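Local structure of adhesin (Streptococcus sanguinis SK1 = NCTC 7863, 6VS7) at residues R41-A46 and T97-A102; N36-R41 and D62-P67. The protein is a streptococcal surface adhesin whose Siglec-like domains probably bind sialylated glycans of host glycoproteins, helping the bacterium attach to host surfaces. All coordinates share one frame; numbering follows the deposited sequence. Where two conformers were deposited one is given.

Contact 1 of 2, residues R41-A46 and T97-A102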
loop_
_atom_site.group_PDB
_atom_site.type_symbol
_atom_site.label_atom_id
_atom_site.label_comp_id
_atom_site.label_asym_id
_atom_site.label_seq_id
_atom_site.Cartn_x
_atom_site.Cartn_y
_atom_site.Cartn_z
ATOM N N ARG A 41 24.522 -1.678 47.649
ATOM C CA ARG A 41 25.867 -1.240 47.816
ATOM C C ARG A 41 26.940 -2.063 47.172
ATOM O O ARG A 41 26.717 -3.141 46.763
ATOM C CB ARG A 41 26.192 -1.197 49.293
ATOM C CG ARG A 41 25.798 -2.420 50.077
ATOM C CD ARG A 41 26.969 -3.060 50.735
ATOM N NE ARG A 41 27.156 -2.868 52.120
ATOM C CZ ARG A 41 28.291 -2.934 52.805
ATOM N NH1 ARG A 41 29.458 -3.141 52.282
ATOM N NH2 ARG A 41 28.202 -2.775 54.059
ATOM N N ASN A 42 28.121 -1.492 47.137
ATOM C CA ASN A 42 29.327 -2.141 46.688
ATOM C C ASN A 42 29.754 -3.151 47.754
ATOM O O ASN A 42 29.512 -2.980 48.851
ATOM C CB ASN A 42 30.438 -1.137 46.565
ATOM C CG ASN A 42 30.356 -0.332 45.328
ATOM O OD1 ASN A 42 29.378 -0.314 44.682
ATOM N ND2 ASN A 42 31.408 0.317 45.004
ATOM N N ILE A 43 30.473 -4.161 47.427
ATOM C CA ILE A 43 30.838 -5.156 48.432
ATOM C C ILE A 43 31.789 -4.564 49.470
ATOM O O ILE A 43 31.631 -4.789 50.675
ATOM C CB ILE A 43 31.429 -6.415 47.777
ATOM C CG1 ILE A 43 31.842 -7.429 48.855
ATOM C CG2 ILE A 43 32.586 -6.057 46.867
ATOM C CD1 ILE A 43 30.664 -8.041 49.604
ATOM N N GLU A 44 32.783 -3.819 49.035
ATOM C CA GLU A 44 33.775 -3.268 49.944
ATOM C C GLU A 44 33.232 -2.269 50.938
ATOM O O GLU A 44 32.359 -1.534 50.643
ATOM C CB GLU A 44 34.950 -2.650 49.195
ATOM C CG GLU A 44 36.032 -2.068 50.123
ATOM C CD GLU A 44 37.237 -2.984 50.536
ATOM O OE1 GLU A 44 37.425 -4.096 49.979
ATOM O OE2 GLU A 44 38.011 -2.560 51.433
ATOM N N GLY A 45 33.813 -2.239 52.116
ATOM C CA GLY A 45 33.362 -1.333 53.151
ATOM C C GLY A 45 32.829 -2.080 54.360
ATOM O O GLY A 45 32.553 -3.278 54.321
ATOM N N ALA A 46 32.688 -1.330 55.447
ATOM C CA ALA A 46 32.237 -1.923 56.692
ATOM C C ALA A 46 30.803 -2.419 56.556
ATOM O O ALA A 46 30.096 -2.125 55.589
ATOM C CB ALA A 46 32.340 -0.923 57.841
ATOM N N THR A 97 28.781 -6.058 39.944
ATOM C CA THR A 97 28.045 -6.884 40.896
ATOM C C THR A 97 27.759 -6.041 42.136
ATOM O O THR A 97 28.694 -5.588 42.805
ATOM C CB THR A 97 28.818 -8.153 41.248
ATOM O OG1 THR A 97 29.121 -8.888 40.053
ATOM C CG2 THR A 97 27.982 -9.026 42.172
ATOM N N LYS A 98 26.466 -5.809 42.423
ATOM C CA LYS A 98 26.022 -4.962 43.530
ATOM C C LYS A 98 25.176 -5.769 44.508
ATOM O O LYS A 98 24.395 -6.630 44.102
ATOM C CB LYS A 98 25.213 -3.752 43.031
ATOM C CG LYS A 98 25.943 -2.926 41.968
ATOM C CD LYS A 98 27.264 -2.370 42.505
ATOM C CE LYS A 98 27.851 -1.331 41.566
ATOM N NZ LYS A 98 29.211 -0.859 41.975
ATOM N N TYR A 99 25.329 -5.482 45.800
ATOM C CA TYR A 99 24.753 -6.313 46.843
ATOM C C TYR A 99 23.522 -5.642 47.425
ATOM O O TYR A 99 23.499 -4.424 47.618
ATOM C CB TYR A 99 25.797 -6.618 47.919
ATOM C CG TYR A 99 26.858 -7.527 47.326
ATOM C CD1 TYR A 99 27.844 -7.019 46.470
ATOM C CD2 TYR A 99 26.810 -8.901 47.539
ATOM C CE1 TYR A 99 28.775 -7.851 45.885
ATOM C CE2 TYR A 99 27.731 -9.747 46.960
ATOM C CZ TYR A 99 28.704 -9.220 46.141
ATOM O OH TYR A 99 29.603 -10.077 45.575
ATOM N N VAL A 100 22.491 -6.440 47.673
ATOM C CA VAL A 100 21.202 -5.925 48.120
ATOM C C VAL A 100 20.938 -6.497 49.503
ATOM O O VAL A 100 21.061 -7.710 49.716
ATOM C CB VAL A 100 20.061 -6.258 47.135
ATOM C CG1 VAL A 100 18.720 -5.791 47.674
ATOM C CG2 VAL A 100 20.308 -5.578 45.779
ATOM N N ARG A 101 20.626 -5.619 50.447
ATOM C CA ARG A 101 20.362 -6.020 51.817
ATOM C C ARG A 101 19.022 -5.471 52.269
ATOM O O ARG A 101 18.583 -4.416 51.812
ATOM C CB ARG A 101 21.458 -5.521 52.757
ATOM C CG ARG A 101 22.845 -6.023 52.403
ATOM C CD ARG A 101 23.862 -5.480 53.382
ATOM N NE ARG A 101 23.881 -6.259 54.607
ATOM C CZ ARG A 101 24.763 -6.092 55.586
ATOM N NH1 ARG A 101 25.696 -5.153 55.501
ATOM N NH2 ARG A 101 24.710 -6.866 56.655
ATOM N N ALA A 102 18.399 -6.164 53.215
ATOM C CA ALA A 102 17.157 -5.688 53.808
ATOM C C ALA A 102 17.174 -5.966 55.305
ATOM O O ALA A 102 17.773 -6.941 55.766
ATOM C CB ALA A 102 15.929 -6.337 53.160
HETATM O O HOH W 1 24.962 -2.164 54.619
HETATM O O HOH W 2 30.332 -4.653 44.609
#
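Arg41 and Tyr99 form an antiparallel hydrogen-bonded pair at the point where edge strand 35-41 runs out into a loop beside strand 95-104. Two nearly straight backbone bonds define it: Arg41 N to Tyr99 O at 2.9 Å and Tyr99 N to Arg41 O, also 2.9 Å. Past this pair the loop turns over the Tyr99 ring. Ile43 CD1 stands 4.1 Å from the ring centroid, 8° off its normal, a CH-pi contact over the face; CG1 anti to the backbone N (chi1 178°) carries CD1 there, while Tyr99 OH bonds Lys115 N. Water 2 links Ile43 N to Thr97 O. Both segments lie in a Siglec-like domain; in relatives, loops between the strands shape the glycan site, and this loop after strand 35-41 may do the same. Lys98 lies alongside Asn42 and gives NZ to Asn42 OD1 at 2.8 Å, from above the carbonyl plane (41° out of it) rather than on a lone pair; Asp53 receives both Lys98 NZ, through its backbone O, and Asn42 ND2, through OD1. Arg41, bent at chi2 and chi3, points NH2 to Ala46 O at a doubtfully short 2.5 Å. Arg41 NH2 also comes 3.7 Å from Arg101 NH1, the guanidinium planes steeply inclined; water 1 accepts weakly from both, and Asp47 forms a salt bridge with Arg101 NH2, which should ease the proximity of like charges.

Contact 2 of 2, residues N36-R41 and D62-P67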
loop_
_atom_site.group_PDB
_atom_site.type_symbol
_atom_site.label_atom_id
_atom_site.label_comp_id
_atom_site.label_asym_id
_atom_site.label_seq_id
_atom_site.Cartn_x
_atom_site.Cartn_y
_atom_site.Cartn_z
ATOM N N ASN A 36 12.081 -2.237 57.134
ATOM C CA ASN A 36 12.501 -0.881 57.380
ATOM C C ASN A 36 13.579 -0.281 56.488
ATOM O O ASN A 36 13.664 0.890 56.355
ATOM C CB ASN A 36 12.972 -0.720 58.811
ATOM C CG ASN A 36 11.832 -0.730 59.824
ATOM O OD1 ASN A 36 10.717 -1.017 59.517
ATOM N ND2 ASN A 36 12.152 -0.393 61.021
ATOM N N ARG A 37 14.479 -1.105 56.000
ATOM C CA ARG A 37 15.569 -0.612 55.167
ATOM C C ARG A 37 15.799 -1.586 54.028
ATOM O O ARG A 37 15.604 -2.791 54.180
ATOM C CB ARG A 37 16.870 -0.435 55.962
ATOM C CG ARG A 37 16.754 0.477 57.174
ATOM C CD ARG A 37 18.042 0.473 57.963
ATOM N NE ARG A 37 19.087 1.266 57.315
ATOM C CZ ARG A 37 20.377 0.941 57.333
ATOM N NH1 ARG A 37 21.267 1.715 56.724
ATOM N NH2 ARG A 37 20.769 -0.180 57.933
ATOM N N VAL A 38 16.274 -1.069 52.904
ATOM C CA VAL A 38 16.585 -1.851 51.741
ATOM C C VAL A 38 17.787 -1.116 51.177
ATOM O O VAL A 38 17.718 0.002 50.850
ATOM C CB VAL A 38 15.501 -1.987 50.680
ATOM C CG1 VAL A 38 16.061 -2.721 49.491
ATOM C CG2 VAL A 38 14.294 -2.720 51.184
ATOM N N ILE A 39 18.900 -1.784 51.064
ATOM C CA ILE A 39 20.114 -1.160 50.643
ATOM C C ILE A 39 20.796 -1.795 49.435
ATOM O O ILE A 39 20.736 -2.973 49.276
ATOM C CB ILE A 39 21.030 -1.242 51.851
ATOM C CG1 ILE A 39 20.560 -0.311 52.939
ATOM C CG2 ILE A 39 22.455 -0.932 51.576
ATOM C CD1 ILE A 39 20.962 -0.771 54.308
ATOM N N VAL A 40 21.361 -0.983 48.558
ATOM C CA VAL A 40 22.150 -1.438 47.425
ATOM C C VAL A 40 23.529 -0.847 47.559
ATOM O O VAL A 40 23.671 0.320 47.592
ATOM C CB VAL A 40 21.530 -1.023 46.091
ATOM C CG1 VAL A 40 22.244 -1.682 44.941
ATOM C CG2 VAL A 40 20.069 -1.325 46.091
ATOM N N ARG A 41 24.522 -1.678 47.649
ATOM C CA ARG A 41 25.867 -1.240 47.816
ATOM C C ARG A 41 26.940 -2.063 47.172
ATOM O O ARG A 41 26.717 -3.141 46.763
ATOM C CB ARG A 41 26.192 -1.197 49.293
ATOM C CG ARG A 41 25.798 -2.420 50.077
ATOM C CD ARG A 41 26.969 -3.060 50.735
ATOM N NE ARG A 41 27.156 -2.868 52.120
ATOM C CZ ARG A 41 28.291 -2.934 52.805
ATOM N NH1 ARG A 41 29.458 -3.141 52.282
ATOM N NH2 ARG A 41 28.202 -2.775 54.059
ATOM N N ASP A 62 9.741 3.361 47.802
ATOM C CA ASP A 62 8.744 4.365 48.161
ATOM C C ASP A 62 8.163 4.136 49.552
ATOM O O ASP A 62 7.800 5.101 50.237
ATOM C CB ASP A 62 7.613 4.382 47.127
ATOM C CG ASP A 62 7.955 5.208 45.904
ATOM O OD1 ASP A 62 9.116 5.681 45.799
ATOM O OD2 ASP A 62 7.061 5.384 45.043
ATOM N N ASN A 63 8.068 2.897 50.002
ATOM C CA ASN A 63 7.204 2.644 51.143
ATOM C C ASN A 63 7.921 2.049 52.345
ATOM O O ASN A 63 7.366 1.204 53.043
ATOM C CB ASN A 63 6.054 1.750 50.724
ATOM C CG ASN A 63 4.758 2.427 50.897
ATOM O OD1 ASN A 63 4.186 2.415 51.987
ATOM N ND2 ASN A 63 4.289 3.084 49.835
ATOM N N LEU A 64 9.114 2.517 52.624
ATOM C CA LEU A 64 9.912 2.018 53.722
ATOM C C LEU A 64 9.354 2.208 55.106
ATOM O O LEU A 64 8.765 3.187 55.424
ATOM C CB LEU A 64 11.285 2.634 53.719
ATOM C CG LEU A 64 12.331 2.063 52.818
ATOM C CD1 LEU A 64 13.587 2.888 52.828
ATOM C CD2 LEU A 64 12.671 0.657 53.191
ATOM N N SER A 65 9.651 1.234 55.931
ATOM C CA SER A 65 9.238 1.176 57.300
ATOM C C SER A 65 7.835 1.652 57.652
ATOM O O SER A 65 7.665 2.564 58.366
ATOM C CB SER A 65 10.285 1.750 58.226
ATOM O OG SER A 65 10.312 3.090 58.136
ATOM N N VAL A 66 6.864 0.986 57.080
ATOM C CA VAL A 66 5.488 1.172 57.377
ATOM C C VAL A 66 4.910 -0.228 57.581
ATOM O O VAL A 66 5.361 -1.172 56.994
ATOM C CB VAL A 66 4.694 1.969 56.318
ATOM C CG1 VAL A 66 5.330 3.298 55.979
ATOM C CG2 VAL A 66 4.419 1.134 55.120
ATOM N N PRO A 67 3.933 -0.351 58.477
ATOM C CA PRO A 67 3.362 -1.680 58.732
ATOM C C PRO A 67 2.616 -2.227 57.524
ATOM O O PRO A 67 1.932 -1.495 56.794
ATOM C CB PRO A 67 2.408 -1.432 59.910
ATOM C CG PRO A 67 2.936 -0.178 60.558
ATOM C CD PRO A 67 3.434 0.656 59.425
#
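Asn36 and Ser65 meet side chain to side chain: the amide oxygen OD1 of Asn36 lies 3.1 Å from Ser65 CB. The asparagine side chain sets off away from the loop overall, though its CB already touches Ser65 CB; CG beside the backbone N (chi1 -73°) and a small chi2 of 9° bring OD1 against the serine carbon. It is thus carbon, not the hydroxyl, that Ser65 offers to the amide, whose OD1 takes a hydrogen bond from Arg34 NE. Leu64 approaches the strand backbone. Its CD2 is 3.3 Å from Asn36 O and 3.7 Å from Arg37 CA, so one methyl rests on the main chain where Asn36 and Arg37 together face Glu103 in a classic beta bulge. Farther along, the same CD2 reaches Val38 CG2 at 4.3 Å, and both side chains touch Leu76 of strand 76-83, in the other sheet of the sandwich. Between the two segments, carbons of Leu64 and Ser65 lie against Asn36 O and OD1 with no polar bond found, so cohesion is mainly van der Waals; the directional bonds named here, Asn36 OD1 with Arg34 and backbone Ser65 with Val35, have partners just outside the segments.

Overall arrangement
The two contacts have centres 15 Å apart and share Arg41, which ends strand 35-41. Contact 1 joins the exit of that strand to strand 95-104, and contact 2 joins its beginning to the loop 62-67. Along the chain the order is 36-41, 41-46, 62-67, 97-102, so the pairings interleave. Strands 35-41 and 95-104 are neighbours in the mixed sheet, and Arg101 O accepts a probable hydrogen bond from Ile39 N at 2.8 Å between the contacts; 62-67 opens the loop that runs from strand 58-61 to strand 76-83 of the other sheet. Edge strand 35-41 thus meets strand 95-104 along its length and a loop of the second sheet at its start, within one Siglec-like domain far from the centre of the elongated chain.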